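Long-range contacts in Rho guanine nucleotide exchange factor 12 (Homo sapiens, PDB 1TXD), which acts as a guanine nucleotide exchange factor for the GTPase RhoA and may serve as a GTPase-activating protein for the G-protein alpha subunits GNA12 and GNA13: residues 48-53 against 151-156; 253-258 against 280-285; 261-266 against 275-280. The protein carries 1 engineered substitution. All coordinates share one frame; numbering follows the deposited sequence.

Contact 1: residues 48-53 against 151-156; sequences QVFYQR and DAESNP
Val49 and Ala152 have the nearest CA atoms across segments 48-53 and 151-156, 6.2 Å apart. Both segments belong to the Dbl homology (DH) domain, the helical bundle that carries nucleotide exchange in this protein family. No hydrogen bond spans the pair; the join is van der Waals packing, mostly apolar. The two methyl groups of Val49 divide the work, CG1 meeting mainly Ala152 while CG2 faces the side-chain amide of Asn155. CG1 of Val49, anti to the backbone N (chi1 175°), lies 3.8 Å from Ala152 CB and also rests against the carbonyl, 3.5 Å from Ala152 O, an oxygen that accepts the backbone N-H of Asn155. Val49 CG2 lies 4.0 Å from Asn155 ND2. Phe50 comes next on the same wider pi-type turn, and both consecutive side chains meet the one methyl of Ala152. Phe50 CE1 lies 3.6 Å from Ala152 CB, which approaches the ring obliquely, while Val49 CG1 sits over one ring face, offset toward the rim. At the ring edge, close to its plane, Glu153 CG is 3.9 Å from Phe50 CZ; the Glu153 chain runs at about a right angle to the Phe50 side chain. Within 151-156, Ser154 OG bonds back to Asp151 O at 2.6 Å, in the carbonyl plane. The polar ends of the packing residues are tied to the following chain: Asn155 OD1 accepts from Leu157 N, and Glu153 OE2 from Leu163 N. Helix 20-57 thus lies against the C-terminal part of helix 143-154, with Phe50 also touching Leu163 and Ile166 of helix 163-166 and Phe69 of helix 62-69.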
ATOM      1  N   GLN A  48       0.072  -9.446 -20.406  1.00 21.01           N
ATOM      2  CA  GLN A  48       0.087  -9.663 -21.880  1.00 23.30           C
ATOM      3  C   GLN A  48      -0.475  -8.437 -22.610  1.00 24.24           C
ATOM      4  O   GLN A  48       0.046  -8.028 -23.656  1.00 21.73           O
ATOM      5  CB  GLN A  48      -0.661 -10.928 -22.294  1.00 25.58           C
ATOM      6  CG  GLN A  48       0.122 -12.259 -22.065  1.00 29.17           C
ATOM      7  CD  GLN A  48       1.466 -12.300 -22.787  1.00 31.28           C
ATOM      8  OE1 GLN A  48       1.512 -12.342 -24.023  1.00 39.86           O
ATOM      9  NE2 GLN A  48       2.562 -12.314 -22.027  1.00 31.63           N
ATOM     10  N   VAL A  49      -1.481  -7.803 -22.000  1.00 24.43           N
ATOM     11  CA  VAL A  49      -2.160  -6.691 -22.659  1.00 24.22           C
ATOM     12  C   VAL A  49      -1.364  -5.389 -22.479  1.00 24.47           C
ATOM     13  O   VAL A  49      -1.275  -4.628 -23.438  1.00 21.68           O
ATOM     14  CB  VAL A  49      -3.625  -6.537 -22.202  1.00 23.73           C
ATOM     15  CG1 VAL A  49      -4.261  -5.300 -22.820  1.00 24.87           C
ATOM     16  CG2 VAL A  49      -4.416  -7.776 -22.574  1.00 24.72           C
ATOM     17  N   PHE A  50      -0.755  -5.203 -21.280  1.00 23.03           N
ATOM     18  CA  PHE A  50      -0.070  -4.010 -20.893  1.00 21.36           C
ATOM     19  C   PHE A  50       1.435  -4.115 -20.939  1.00 20.18           C
ATOM     20  O   PHE A  50       2.053  -3.390 -21.703  1.00 20.79           O
ATOM     21  CB  PHE A  50      -0.535  -3.492 -19.492  1.00 18.93           C
ATOM     22  CG  PHE A  50      -1.955  -3.096 -19.482  1.00 18.99           C
ATOM     23  CD1 PHE A  50      -2.352  -1.839 -19.932  1.00 16.22           C
ATOM     24  CD2 PHE A  50      -2.936  -4.011 -19.171  1.00 19.94           C
ATOM     25  CE1 PHE A  50      -3.678  -1.510 -20.029  1.00 18.05           C
ATOM     26  CE2 PHE A  50      -4.281  -3.667 -19.246  1.00 20.38           C
ATOM     27  CZ  PHE A  50      -4.649  -2.411 -19.676  1.00 20.41           C
ATOM     28  N   TYR A  51       2.035  -4.958 -20.092  1.00 19.48           N
ATOM     29  CA  TYR A  51       3.441  -4.861 -19.819  1.00 18.37           C
ATOM     30  C   TYR A  51       4.212  -5.313 -21.048  1.00 19.52           C
ATOM     31  O   TYR A  51       5.079  -4.588 -21.546  1.00 20.33           O
ATOM     32  CB  TYR A  51       3.865  -5.724 -18.631  1.00 21.47           C
ATOM     33  CG  TYR A  51       5.375  -5.786 -18.507  1.00 25.24           C
ATOM     34  CD1 TYR A  51       6.081  -4.765 -17.928  1.00 29.56           C
ATOM     35  CD2 TYR A  51       6.091  -6.814 -19.116  1.00 31.37           C
ATOM     36  CE1 TYR A  51       7.512  -4.775 -17.886  1.00 32.87           C
ATOM     37  CE2 TYR A  51       7.509  -6.863 -19.069  1.00 35.60           C
ATOM     38  CZ  TYR A  51       8.206  -5.833 -18.407  1.00 35.44           C
ATOM     39  OH  TYR A  51       9.592  -5.871 -18.360  1.00 39.35           O
ATOM     40  N   GLN A  52       3.897  -6.481 -21.540  1.00 18.77           N
ATOM     41  CA  GLN A  52       4.673  -7.030 -22.695  1.00 19.53           C
ATOM     42  C   GLN A  52       4.563  -6.083 -23.902  1.00 20.53           C
ATOM     43  O   GLN A  52       5.564  -5.682 -24.456  1.00 24.59           O
ATOM     44  CB  GLN A  52       4.210  -8.409 -23.064  1.00 19.94           C
ATOM     45  CG  GLN A  52       4.585  -9.602 -22.111  1.00 21.67           C
ATOM     46  CD  GLN A  52       6.064  -9.705 -21.705  1.00 28.34           C
ATOM     47  OE1 GLN A  52       6.974  -9.689 -22.591  1.00 32.65           O
ATOM     48  NE2 GLN A  52       6.313  -9.917 -20.407  1.00 22.17           N
ATOM     49  N   ARG A  53       3.355  -5.695 -24.286  1.00 22.18           N
ATOM     50  CA  ARG A  53       3.140  -4.743 -25.397  1.00 24.51           C
ATOM     51  C   ARG A  53       3.881  -3.391 -25.275  1.00 23.09           C
ATOM     52  O   ARG A  53       4.562  -2.973 -26.194  1.00 19.92           O
ATOM     53  CB  ARG A  53       1.643  -4.455 -25.566  1.00 27.64           C
ATOM     54  CG  ARG A  53       0.824  -5.644 -26.057  1.00 35.66           C
ATOM     55  CD  ARG A  53       0.382  -5.491 -27.506  1.00 41.09           C
ATOM     56  NE  ARG A  53      -0.489  -6.568 -27.946  1.00 46.39           N
ATOM     57  CZ  ARG A  53      -1.016  -6.650 -29.172  1.00 50.78           C
ATOM     58  NH1 ARG A  53      -0.778  -5.695 -30.087  1.00 51.12           N
ATOM     59  NH2 ARG A  53      -1.806  -7.686 -29.480  1.00 53.03           N
ATOM     60  N   ASP A 151      -5.873   2.360 -26.083  1.00 18.40           N
ATOM     61  CA  ASP A 151      -6.047   1.198 -26.939  1.00 19.09           C
ATOM     62  C   ASP A 151      -6.111  -0.102 -26.104  1.00 20.91           C
ATOM     63  O   ASP A 151      -7.072  -0.905 -26.236  1.00 21.07           O
ATOM     64  CB  ASP A 151      -4.948   1.147 -27.953  1.00 21.49           C
ATOM     65  CG  ASP A 151      -5.151   0.054 -28.971  1.00 25.15           C
ATOM     66  OD1 ASP A 151      -4.395  -0.935 -28.917  1.00 30.67           O
ATOM     67  OD2 ASP A 151      -6.031   0.083 -29.862  1.00 29.99           O
ATOM     68  N   ALA A 152      -5.164  -0.277 -25.171  1.00 20.88           N
ATOM     69  CA  ALA A 152      -5.057  -1.550 -24.472  1.00 20.79           C
ATOM     70  C   ALA A 152      -6.307  -1.832 -23.663  1.00 22.19           C
ATOM     71  O   ALA A 152      -6.762  -2.992 -23.643  1.00 22.26           O
ATOM     72  CB  ALA A 152      -3.840  -1.603 -23.576  1.00 20.46           C
ATOM     73  N   GLU A 153      -6.835  -0.800 -23.002  1.00 20.52           N
ATOM     74  CA  GLU A 153      -8.009  -0.924 -22.157  1.00 23.60           C
ATOM     75  C   GLU A 153      -9.310  -1.181 -22.966  1.00 22.74           C
ATOM     76  O   GLU A 153     -10.326  -1.558 -22.412  1.00 20.32           O
ATOM     77  CB  GLU A 153      -8.211   0.333 -21.269  1.00 24.12           C
ATOM     78  CG  GLU A 153      -7.082   0.589 -20.302  1.00 25.89           C
ATOM     79  CD  GLU A 153      -7.168   1.919 -19.564  1.00 28.99           C
ATOM     80  OE1 GLU A 153      -7.830   2.846 -20.055  1.00 31.64           O
ATOM     81  OE2 GLU A 153      -6.539   2.037 -18.486  1.00 29.89           O
ATOM     82  N   SER A 154      -9.258  -0.939 -24.258  1.00 23.52           N
ATOM     83  CA  SER A 154     -10.327  -1.330 -25.147  1.00 23.74           C
ATOM     84  C   SER A 154     -10.349  -2.853 -25.437  1.00 23.88           C
ATOM     85  O   SER A 154     -11.385  -3.376 -25.838  1.00 21.27           O
ATOM     86  CB  SER A 154     -10.268  -0.510 -26.440  1.00 24.21           C
ATOM     87  OG  SER A 154      -9.416  -1.099 -27.396  1.00 25.36           O
ATOM     88  N   ASN A 155      -9.221  -3.551 -25.220  1.00 22.84           N
ATOM     89  CA  ASN A 155      -9.167  -5.022 -25.314  1.00 22.32           C
ATOM     90  C   ASN A 155     -10.266  -5.644 -24.467  1.00 20.00           C
ATOM     91  O   ASN A 155     -10.364  -5.295 -23.311  1.00 21.82           O
ATOM     92  CB  ASN A 155      -7.794  -5.550 -24.818  1.00 22.86           C
ATOM     93  CG  ASN A 155      -7.486  -6.940 -25.326  1.00 21.85           C
ATOM     94  OD1 ASN A 155      -8.272  -7.840 -25.162  1.00 24.02           O
ATOM     95  ND2 ASN A 155      -6.352  -7.104 -25.962  1.00 22.38           N
ATOM     96  N   PRO A 156     -11.101  -6.520 -25.012  1.00 19.98           N
ATOM     97  CA  PRO A 156     -12.136  -7.217 -24.208  1.00 19.60           C
ATOM     98  C   PRO A 156     -11.641  -7.926 -22.953  1.00 19.25           C
ATOM     99  O   PRO A 156     -12.408  -8.043 -21.991  1.00 17.95           O
ATOM    100  CB  PRO A 156     -12.756  -8.243 -25.196  1.00 20.47           C
ATOM    101  CG  PRO A 156     -12.488  -7.703 -26.557  1.00 19.48           C
ATOM    102  CD  PRO A 156     -11.221  -6.841 -26.457  1.00 20.13           C
TER

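Contact 2: residues 253-258 against 280-285; sequences TKRKMI and LEDILV
Met257 and Leu280 form an antiparallel non-hydrogen-bonded pair with CA atoms 4.3 Å apart, and just beyond it a weak, bent bond runs from Glu281 N to Lys256 O. The Met257 and Leu280 side chains share one face of the sheet, where Leu280 CD2 packs 3.8 Å from Met257 CB. The other methyl of Leu280 supports the aliphatic part of Arg255, with CD1 3.7 Å from Arg255 CD. Arg255 CG sits between the backbone N and the carbonyl carbon (chi1 65°), and further bends at chi2 and chi3 carry the guanidinium over to the turn at 281-282. There it makes a salt bridge: Arg255 NE donates to Asp282 OD1 over 3.0 Å at 158°, meeting the syn side of the carboxylate, and Arg255 NH2 adds weak bonds to both carboxylate oxygens. The two planes are 48° apart, so the pairing is not flat. Ile283 CD1 lies over the centre of one guanidinium face, 3.6 Å from Arg255 CZ, and Arg255 NH1 donates to Asp251 O. Glu281 crosses Lys256, its OE2 3.4 Å from Lys256 CB. The contact clasps the start of strand 257-266 to the tight turn between strands 275-280 and 283-290 of the pleckstrin homology (PH) domain; Met257 also packs on Leu224 of helix 191-230, and Ile258 on Met367 of helix 354-374.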
ATOM      1  N   THR A 253      11.461  14.387   1.284  1.00 45.84           N
ATOM      2  CA  THR A 253      11.550  12.927   1.115  1.00 46.54           C
ATOM      3  C   THR A 253      12.677  12.248   1.898  1.00 47.70           C
ATOM      4  O   THR A 253      12.670  11.023   2.055  1.00 47.06           O
ATOM      5  CB  THR A 253      11.669  12.541  -0.397  1.00 46.31           C
ATOM      6  OG1 THR A 253      12.917  12.990  -0.933  1.00 45.15           O
ATOM      7  CG2 THR A 253      10.616  13.259  -1.255  1.00 45.98           C
ATOM      8  N   LYS A 254      13.644  13.024   2.388  1.00 49.36           N
ATOM      9  CA  LYS A 254      14.765  12.445   3.145  1.00 50.83           C
ATOM     10  C   LYS A 254      14.463  12.318   4.643  1.00 51.18           C
ATOM     11  O   LYS A 254      15.356  12.046   5.442  1.00 51.37           O
ATOM     12  CB  LYS A 254      16.069  13.221   2.892  1.00 51.41           C
ATOM     13  CG  LYS A 254      16.832  12.775   1.635  1.00 52.37           C
ATOM     14  CD  LYS A 254      17.554  11.415   1.810  1.00 53.08           C
ATOM     15  CE  LYS A 254      16.786  10.234   1.201  1.00 52.88           C
ATOM     16  NZ  LYS A 254      16.294  10.510  -0.168  1.00 52.76           N
ATOM     17  N   ARG A 255      13.200  12.506   5.005  1.00 51.69           N
ATOM     18  CA  ARG A 255      12.704  12.157   6.328  1.00 52.63           C
ATOM     19  C   ARG A 255      11.255  11.692   6.226  1.00 52.72           C
ATOM     20  O   ARG A 255      10.536  12.072   5.307  1.00 51.58           O
ATOM     21  CB  ARG A 255      12.810  13.365   7.269  1.00 53.58           C
ATOM     22  CG  ARG A 255      11.930  14.575   6.897  1.00 54.38           C
ATOM     23  CD  ARG A 255      12.641  15.631   6.054  1.00 55.83           C
ATOM     24  NE  ARG A 255      13.543  16.442   6.868  1.00 57.12           N
ATOM     25  CZ  ARG A 255      14.350  17.385   6.399  1.00 57.53           C
ATOM     26  NH1 ARG A 255      14.411  17.648   5.099  1.00 57.49           N
ATOM     27  NH2 ARG A 255      15.117  18.059   7.243  1.00 58.17           N
ATOM     28  N   LYS A 256      10.816  10.890   7.184  1.00 54.09           N
ATOM     29  CA  LYS A 256       9.448  10.383   7.162  1.00 55.46           C
ATOM     30  C   LYS A 256       8.482  11.402   7.759  1.00 55.89           C
ATOM     31  O   LYS A 256       8.849  12.130   8.677  1.00 55.30           O
ATOM     32  CB  LYS A 256       9.359   9.035   7.887  1.00 56.18           C
ATOM     33  CG  LYS A 256       9.928   7.871   7.054  1.00 56.72           C
ATOM     34  CD  LYS A 256       9.588   6.500   7.646  1.00 57.28           C
ATOM     35  CE  LYS A 256       9.331   5.475   6.554  1.00 57.65           C
ATOM     36  NZ  LYS A 256       9.255   4.082   7.082  1.00 57.47           N
ATOM     37  N   MET A 257       7.269  11.462   7.201  1.00 56.59           N
ATOM     38  CA  MET A 257       6.182  12.315   7.706  1.00 56.98           C
ATOM     39  C   MET A 257       5.415  11.596   8.799  1.00 57.45           C
ATOM     40  O   MET A 257       5.103  10.413   8.668  1.00 57.30           O
ATOM     41  CB  MET A 257       5.225  12.701   6.566  1.00 57.73           C
ATOM     42  CG  MET A 257       3.864  13.341   6.962  1.00 58.18           C
ATOM     43  SD  MET A 257       2.944  13.907   5.442  1.00 60.56           S
ATOM     44  CE  MET A 257       3.792  15.321   5.110  1.00 60.95           C
ATOM     45  N   ILE A 258       5.120  12.326   9.874  1.00 57.90           N
ATOM     46  CA  ILE A 258       4.422  11.802  11.041  1.00 58.06           C
ATOM     47  C   ILE A 258       2.994  12.332  11.136  1.00 58.42           C
ATOM     48  O   ILE A 258       2.087  11.607  11.552  1.00 58.18           O
ATOM     49  CB  ILE A 258       5.234  12.142  12.304  1.00 58.47           C
ATOM     50  CG1 ILE A 258       6.400  11.154  12.431  1.00 59.04           C
ATOM     51  CG2 ILE A 258       4.356  12.131  13.589  1.00 58.54           C
ATOM     52  CD1 ILE A 258       7.618  11.517  11.611  1.00 59.13           C
ATOM     53  N   LEU A 280       7.225  16.511  10.228  1.00 52.53           N
ATOM     54  CA  LEU A 280       8.157  15.469   9.802  1.00 52.92           C
ATOM     55  C   LEU A 280       9.020  15.012  10.973  1.00 53.57           C
ATOM     56  O   LEU A 280       8.868  15.505  12.089  1.00 53.48           O
ATOM     57  CB  LEU A 280       9.045  15.985   8.664  1.00 52.55           C
ATOM     58  CG  LEU A 280       8.324  16.743   7.552  1.00 53.06           C
ATOM     59  CD1 LEU A 280       9.302  17.079   6.412  1.00 53.90           C
ATOM     60  CD2 LEU A 280       7.148  15.944   7.013  1.00 53.17           C
ATOM     61  N   GLU A 281       9.933  14.075  10.713  1.00 54.44           N
ATOM     62  CA  GLU A 281      10.756  13.466  11.768  1.00 55.21           C
ATOM     63  C   GLU A 281      11.457  14.510  12.634  1.00 54.82           C
ATOM     64  O   GLU A 281      11.518  14.378  13.863  1.00 55.06           O
ATOM     65  CB  GLU A 281      11.820  12.534  11.163  1.00 55.94           C
ATOM     66  CG  GLU A 281      11.548  11.044  11.348  1.00 57.77           C
ATOM     67  CD  GLU A 281      12.392  10.166  10.431  1.00 59.04           C
ATOM     68  OE1 GLU A 281      13.488  10.609  10.015  1.00 60.47           O
ATOM     69  OE2 GLU A 281      11.963   9.030  10.121  1.00 59.79           O
ATOM     70  N   ASP A 282      11.989  15.537  11.975  1.00 54.01           N
ATOM     71  CA  ASP A 282      12.922  16.470  12.594  1.00 53.20           C
ATOM     72  C   ASP A 282      12.602  17.944  12.356  1.00 52.65           C
ATOM     73  O   ASP A 282      13.274  18.802  12.909  1.00 53.13           O
ATOM     74  CB  ASP A 282      14.350  16.154  12.122  1.00 53.18           C
ATOM     75  CG  ASP A 282      14.594  16.511  10.654  1.00 52.95           C
ATOM     76  OD1 ASP A 282      13.625  16.714   9.891  1.00 53.41           O
ATOM     77  OD2 ASP A 282      15.740  16.610  10.174  1.00 52.23           O
ATOM     78  N   ILE A 283      11.597  18.231  11.532  1.00 52.21           N
ATOM     79  CA  ILE A 283      11.166  19.602  11.274  1.00 52.33           C
ATOM     80  C   ILE A 283       9.652  19.705  11.174  1.00 52.39           C
ATOM     81  O   ILE A 283       8.977  18.763  10.769  1.00 52.40           O
ATOM     82  CB  ILE A 283      11.804  20.169   9.973  1.00 52.64           C
ATOM     83  CG1 ILE A 283      11.551  19.246   8.766  1.00 52.98           C
ATOM     84  CG2 ILE A 283      13.296  20.401  10.170  1.00 52.67           C
ATOM     85  CD1 ILE A 283      11.913  19.864   7.418  1.00 53.16           C
ATOM     86  N   LEU A 284       9.125  20.852  11.573  1.00 52.11           N
ATOM     87  CA  LEU A 284       7.769  21.230  11.251  1.00 52.31           C
ATOM     88  C   LEU A 284       7.917  22.114  10.024  1.00 52.20           C
ATOM     89  O   LEU A 284       8.874  22.878   9.926  1.00 52.15           O
ATOM     90  CB  LEU A 284       7.148  21.988  12.417  1.00 53.13           C
ATOM     91  CG  LEU A 284       5.632  22.099  12.471  1.00 54.33           C
ATOM     92  CD1 LEU A 284       5.027  20.820  12.992  1.00 54.49           C
ATOM     93  CD2 LEU A 284       5.233  23.270  13.371  1.00 55.88           C
ATOM     94  N   VAL A 285       6.990  21.990   9.080  1.00 51.99           N
ATOM     95  CA  VAL A 285       7.081  22.704   7.813  1.00 51.55           C
ATOM     96  C   VAL A 285       5.795  23.456   7.585  1.00 51.44           C
ATOM     97  O   VAL A 285       4.710  22.890   7.654  1.00 50.78           O
ATOM     98  CB  VAL A 285       7.324  21.758   6.609  1.00 51.74           C
ATOM     99  CG1 VAL A 285       7.386  22.555   5.309  1.00 51.13           C
ATOM    100  CG2 VAL A 285       8.617  20.956   6.795  1.00 52.15           C
TER

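Contact 3: residues 261-266 against 275-280; sequences GPLVWK and LYTLLL
The Tyr276 ring takes Gly261 O over one face, offset toward the rim and 3.8 Å from CD1, while Pro262 N approaches obliquely. A torsion that sets CG anti to the backbone N (chi1 -166°) lays the ring along the neighbouring strand of this beta hairpin in the PH domain, and its OH hydrogen-bonds to Glu260. An alanine at Tyr276 would probably leave the Gly261 peptide without its ring cover and Glu260 OE1 without that hydroxyl partner. The short segments of the two strands make an angle of 118°, consistent with strong twist or bending of the hairpin here. Gly261 and Thr277 are an antiparallel hydrogen-bonded pair: Thr277 N donates to Gly261 O over 2.9 Å, and Gly261 N to Thr277 O over 3.2 Å. Farther along, Leu275 N bonds to Leu263 O. On the sheet face bearing Leu263, Leu275 and Thr277, Trp360 of helix 354-374 covers Leu263 and Thr277. Leu275 CD1 meets Trp265 at its CB, 3.9 Å away, while the indole leads off. Thr277 OG1 is buried with no hydrogen-bonding partner in the model, with Leu263 CD1 3.4 Å from it.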
ATOM      1  N   GLY A 261      -1.910  18.531   8.513  1.00 61.28           N
ATOM      2  CA  GLY A 261      -3.250  19.100   8.561  1.00 60.80           C
ATOM      3  C   GLY A 261      -3.341  20.585   8.246  1.00 60.24           C
ATOM      4  O   GLY A 261      -2.326  21.254   8.053  1.00 59.53           O
ATOM      5  N   PRO A 262      -4.566  21.102   8.191  1.00 59.96           N
ATOM      6  CA  PRO A 262      -4.782  22.553   8.118  1.00 60.36           C
ATOM      7  C   PRO A 262      -4.586  23.270   9.481  1.00 60.28           C
ATOM      8  O   PRO A 262      -5.374  23.061  10.415  1.00 59.44           O
ATOM      9  CB  PRO A 262      -6.242  22.679   7.646  1.00 60.32           C
ATOM     10  CG  PRO A 262      -6.790  21.281   7.554  1.00 60.25           C
ATOM     11  CD  PRO A 262      -5.835  20.356   8.219  1.00 59.80           C
ATOM     12  N   LEU A 263      -3.532  24.080   9.581  1.00 60.50           N
ATOM     13  CA  LEU A 263      -3.388  25.061  10.664  1.00 61.21           C
ATOM     14  C   LEU A 263      -3.609  26.475  10.123  1.00 61.84           C
ATOM     15  O   LEU A 263      -3.599  26.695   8.919  1.00 62.15           O
ATOM     16  CB  LEU A 263      -2.001  24.988  11.320  1.00 60.70           C
ATOM     17  CG  LEU A 263      -1.543  23.643  11.889  1.00 60.31           C
ATOM     18  CD1 LEU A 263      -0.133  23.743  12.442  1.00 59.60           C
ATOM     19  CD2 LEU A 263      -2.503  23.130  12.950  1.00 60.40           C
ATOM     20  N   VAL A 264      -3.815  27.419  11.033  1.00 62.52           N
ATOM     21  CA  VAL A 264      -3.875  28.846  10.722  1.00 62.87           C
ATOM     22  C   VAL A 264      -2.594  29.464  11.309  1.00 63.41           C
ATOM     23  O   VAL A 264      -1.927  28.832  12.135  1.00 63.71           O
ATOM     24  CB  VAL A 264      -5.178  29.459  11.308  1.00 62.83           C
ATOM     25  CG1 VAL A 264      -5.135  30.987  11.373  1.00 62.77           C
ATOM     26  CG2 VAL A 264      -6.385  28.996  10.492  1.00 62.39           C
ATOM     27  N   TRP A 265      -2.211  30.659  10.861  1.00 63.79           N
ATOM     28  CA  TRP A 265      -1.032  31.334  11.417  1.00 64.36           C
ATOM     29  C   TRP A 265      -1.313  32.799  11.718  1.00 64.15           C
ATOM     30  O   TRP A 265      -1.249  33.650  10.823  1.00 64.58           O
ATOM     31  CB  TRP A 265       0.178  31.217  10.483  1.00 64.90           C
ATOM     32  CG  TRP A 265       1.440  31.848  11.040  1.00 66.16           C
ATOM     33  CD1 TRP A 265       1.651  32.288  12.325  1.00 67.18           C
ATOM     34  CD2 TRP A 265       2.660  32.106  10.330  1.00 67.44           C
ATOM     35  NE1 TRP A 265       2.921  32.801  12.450  1.00 67.73           N
ATOM     36  CE2 TRP A 265       3.564  32.698  11.243  1.00 67.94           C
ATOM     37  CE3 TRP A 265       3.086  31.894   9.009  1.00 68.21           C
ATOM     38  CZ2 TRP A 265       4.863  33.082  10.878  1.00 68.18           C
ATOM     39  CZ3 TRP A 265       4.381  32.274   8.647  1.00 68.45           C
ATOM     40  CH2 TRP A 265       5.250  32.861   9.581  1.00 68.69           C
ATOM     41  N   LYS A 266      -1.619  33.080  12.987  1.00 63.49           N
ATOM     42  CA  LYS A 266      -1.782  34.451  13.483  1.00 62.57           C
ATOM     43  C   LYS A 266      -0.405  35.129  13.505  1.00 62.32           C
ATOM     44  O   LYS A 266       0.412  34.877  14.402  1.00 62.19           O
ATOM     45  CB  LYS A 266      -2.426  34.443  14.883  1.00 61.98           C
ATOM     46  CG  LYS A 266      -2.940  35.787  15.375  1.00 61.21           C
ATOM     47  CD  LYS A 266      -3.364  35.708  16.843  1.00 60.53           C
ATOM     48  CE  LYS A 266      -3.950  37.021  17.352  1.00 60.28           C
ATOM     49  NZ  LYS A 266      -2.917  37.929  17.935  1.00 59.58           N
ATOM     50  N   LEU A 275      -2.693  27.970   6.504  1.00 55.89           N
ATOM     51  CA  LEU A 275      -1.624  27.028   6.192  1.00 55.54           C
ATOM     52  C   LEU A 275      -2.137  25.611   6.013  1.00 54.82           C
ATOM     53  O   LEU A 275      -3.234  25.251   6.465  1.00 54.47           O
ATOM     54  CB  LEU A 275      -0.578  26.975   7.319  1.00 56.02           C
ATOM     55  CG  LEU A 275       0.319  28.161   7.685  1.00 56.60           C
ATOM     56  CD1 LEU A 275       1.136  27.794   8.922  1.00 56.75           C
ATOM     57  CD2 LEU A 275       1.243  28.561   6.549  1.00 56.66           C
ATOM     58  N   TYR A 276      -1.313  24.831   5.320  1.00 53.60           N
ATOM     59  CA  TYR A 276      -1.265  23.389   5.450  1.00 52.90           C
ATOM     60  C   TYR A 276       0.136  23.062   5.955  1.00 51.73           C
ATOM     61  O   TYR A 276       1.133  23.509   5.383  1.00 52.24           O
ATOM     62  CB  TYR A 276      -1.514  22.708   4.097  1.00 53.35           C
ATOM     63  CG  TYR A 276      -1.819  21.234   4.224  1.00 53.59           C
ATOM     64  CD1 TYR A 276      -3.134  20.790   4.387  1.00 53.65           C
ATOM     65  CD2 TYR A 276      -0.792  20.281   4.201  1.00 54.38           C
ATOM     66  CE1 TYR A 276      -3.422  19.442   4.521  1.00 54.23           C
ATOM     67  CE2 TYR A 276      -1.073  18.925   4.326  1.00 54.55           C
ATOM     68  CZ  TYR A 276      -2.387  18.518   4.490  1.00 54.75           C
ATOM     69  OH  TYR A 276      -2.674  17.185   4.612  1.00 56.70           O
ATOM     70  N   THR A 277       0.204  22.264   7.008  1.00 50.14           N
ATOM     71  CA  THR A 277       1.416  22.128   7.803  1.00 48.87           C
ATOM     72  C   THR A 277       1.824  20.685   7.861  1.00 47.98           C
ATOM     73  O   THR A 277       0.976  19.817   7.905  1.00 47.63           O
ATOM     74  CB  THR A 277       1.124  22.645   9.250  1.00 48.31           C
ATOM     75  OG1 THR A 277       0.966  24.062   9.216  1.00 48.69           O
ATOM     76  CG2 THR A 277       2.300  22.403  10.191  1.00 46.68           C
ATOM     77  N   LEU A 278       3.119  20.424   7.909  1.00 48.23           N
ATOM     78  CA  LEU A 278       3.593  19.063   7.921  1.00 49.40           C
ATOM     79  C   LEU A 278       4.566  18.854   9.031  1.00 50.32           C
ATOM     80  O   LEU A 278       5.629  19.458   9.043  1.00 50.30           O
ATOM     81  CB  LEU A 278       4.301  18.730   6.610  1.00 50.09           C
ATOM     82  CG  LEU A 278       3.682  19.163   5.275  1.00 49.60           C
ATOM     83  CD1 LEU A 278       4.667  18.802   4.189  1.00 48.79           C
ATOM     84  CD2 LEU A 278       2.294  18.572   4.999  1.00 49.38           C
ATOM     85  N   LEU A 279       4.194  17.993   9.970  1.00 52.19           N
ATOM     86  CA  LEU A 279       5.125  17.484  10.975  1.00 52.81           C
ATOM     87  C   LEU A 279       5.927  16.299  10.429  1.00 52.49           C
ATOM     88  O   LEU A 279       5.372  15.220  10.214  1.00 52.65           O
ATOM     89  CB  LEU A 279       4.366  17.037  12.224  1.00 53.41           C
ATOM     90  CG  LEU A 279       5.179  16.314  13.296  1.00 54.11           C
ATOM     91  CD1 LEU A 279       6.455  17.082  13.650  1.00 54.30           C
ATOM     92  CD2 LEU A 279       4.309  16.132  14.542  1.00 55.81           C
ATOM     93  N   LEU A 280       7.225  16.511  10.228  1.00 52.53           N
ATOM     94  CA  LEU A 280       8.157  15.469   9.802  1.00 52.92           C
ATOM     95  C   LEU A 280       9.020  15.012  10.973  1.00 53.57           C
ATOM     96  O   LEU A 280       8.868  15.505  12.089  1.00 53.48           O
ATOM     97  CB  LEU A 280       9.045  15.985   8.664  1.00 52.55           C
ATOM     98  CG  LEU A 280       8.324  16.743   7.552  1.00 53.06           C
ATOM     99  CD1 LEU A 280       9.302  17.079   6.412  1.00 53.90           C
ATOM    100  CD2 LEU A 280       7.148  15.944   7.013  1.00 53.17           C
TER

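Overall arrangement
Contact 1 belongs to the DH helical bundle, contacts 2 and 3 to the PH beta sandwich; contact 1 is centred about 40 Å from the centre of contact 2 and about 43 Å from that of contact 3. Contacts 2 and 3 touch, share Leu280 and both use strand 257-266, with contact 3 nested inside the loop that contact 2 closes. Ile258 N to Leu279 O and Val285 N to Leu278 O probably bond them together. Chemistry follows place: contact 1 is buried helix packing without a crossing hydrogen bond, contact 3 a buried hairpin held by backbone bonds, and contact 2, only partly buried at a strand end and turn, adds a salt bridge to its apolar packing.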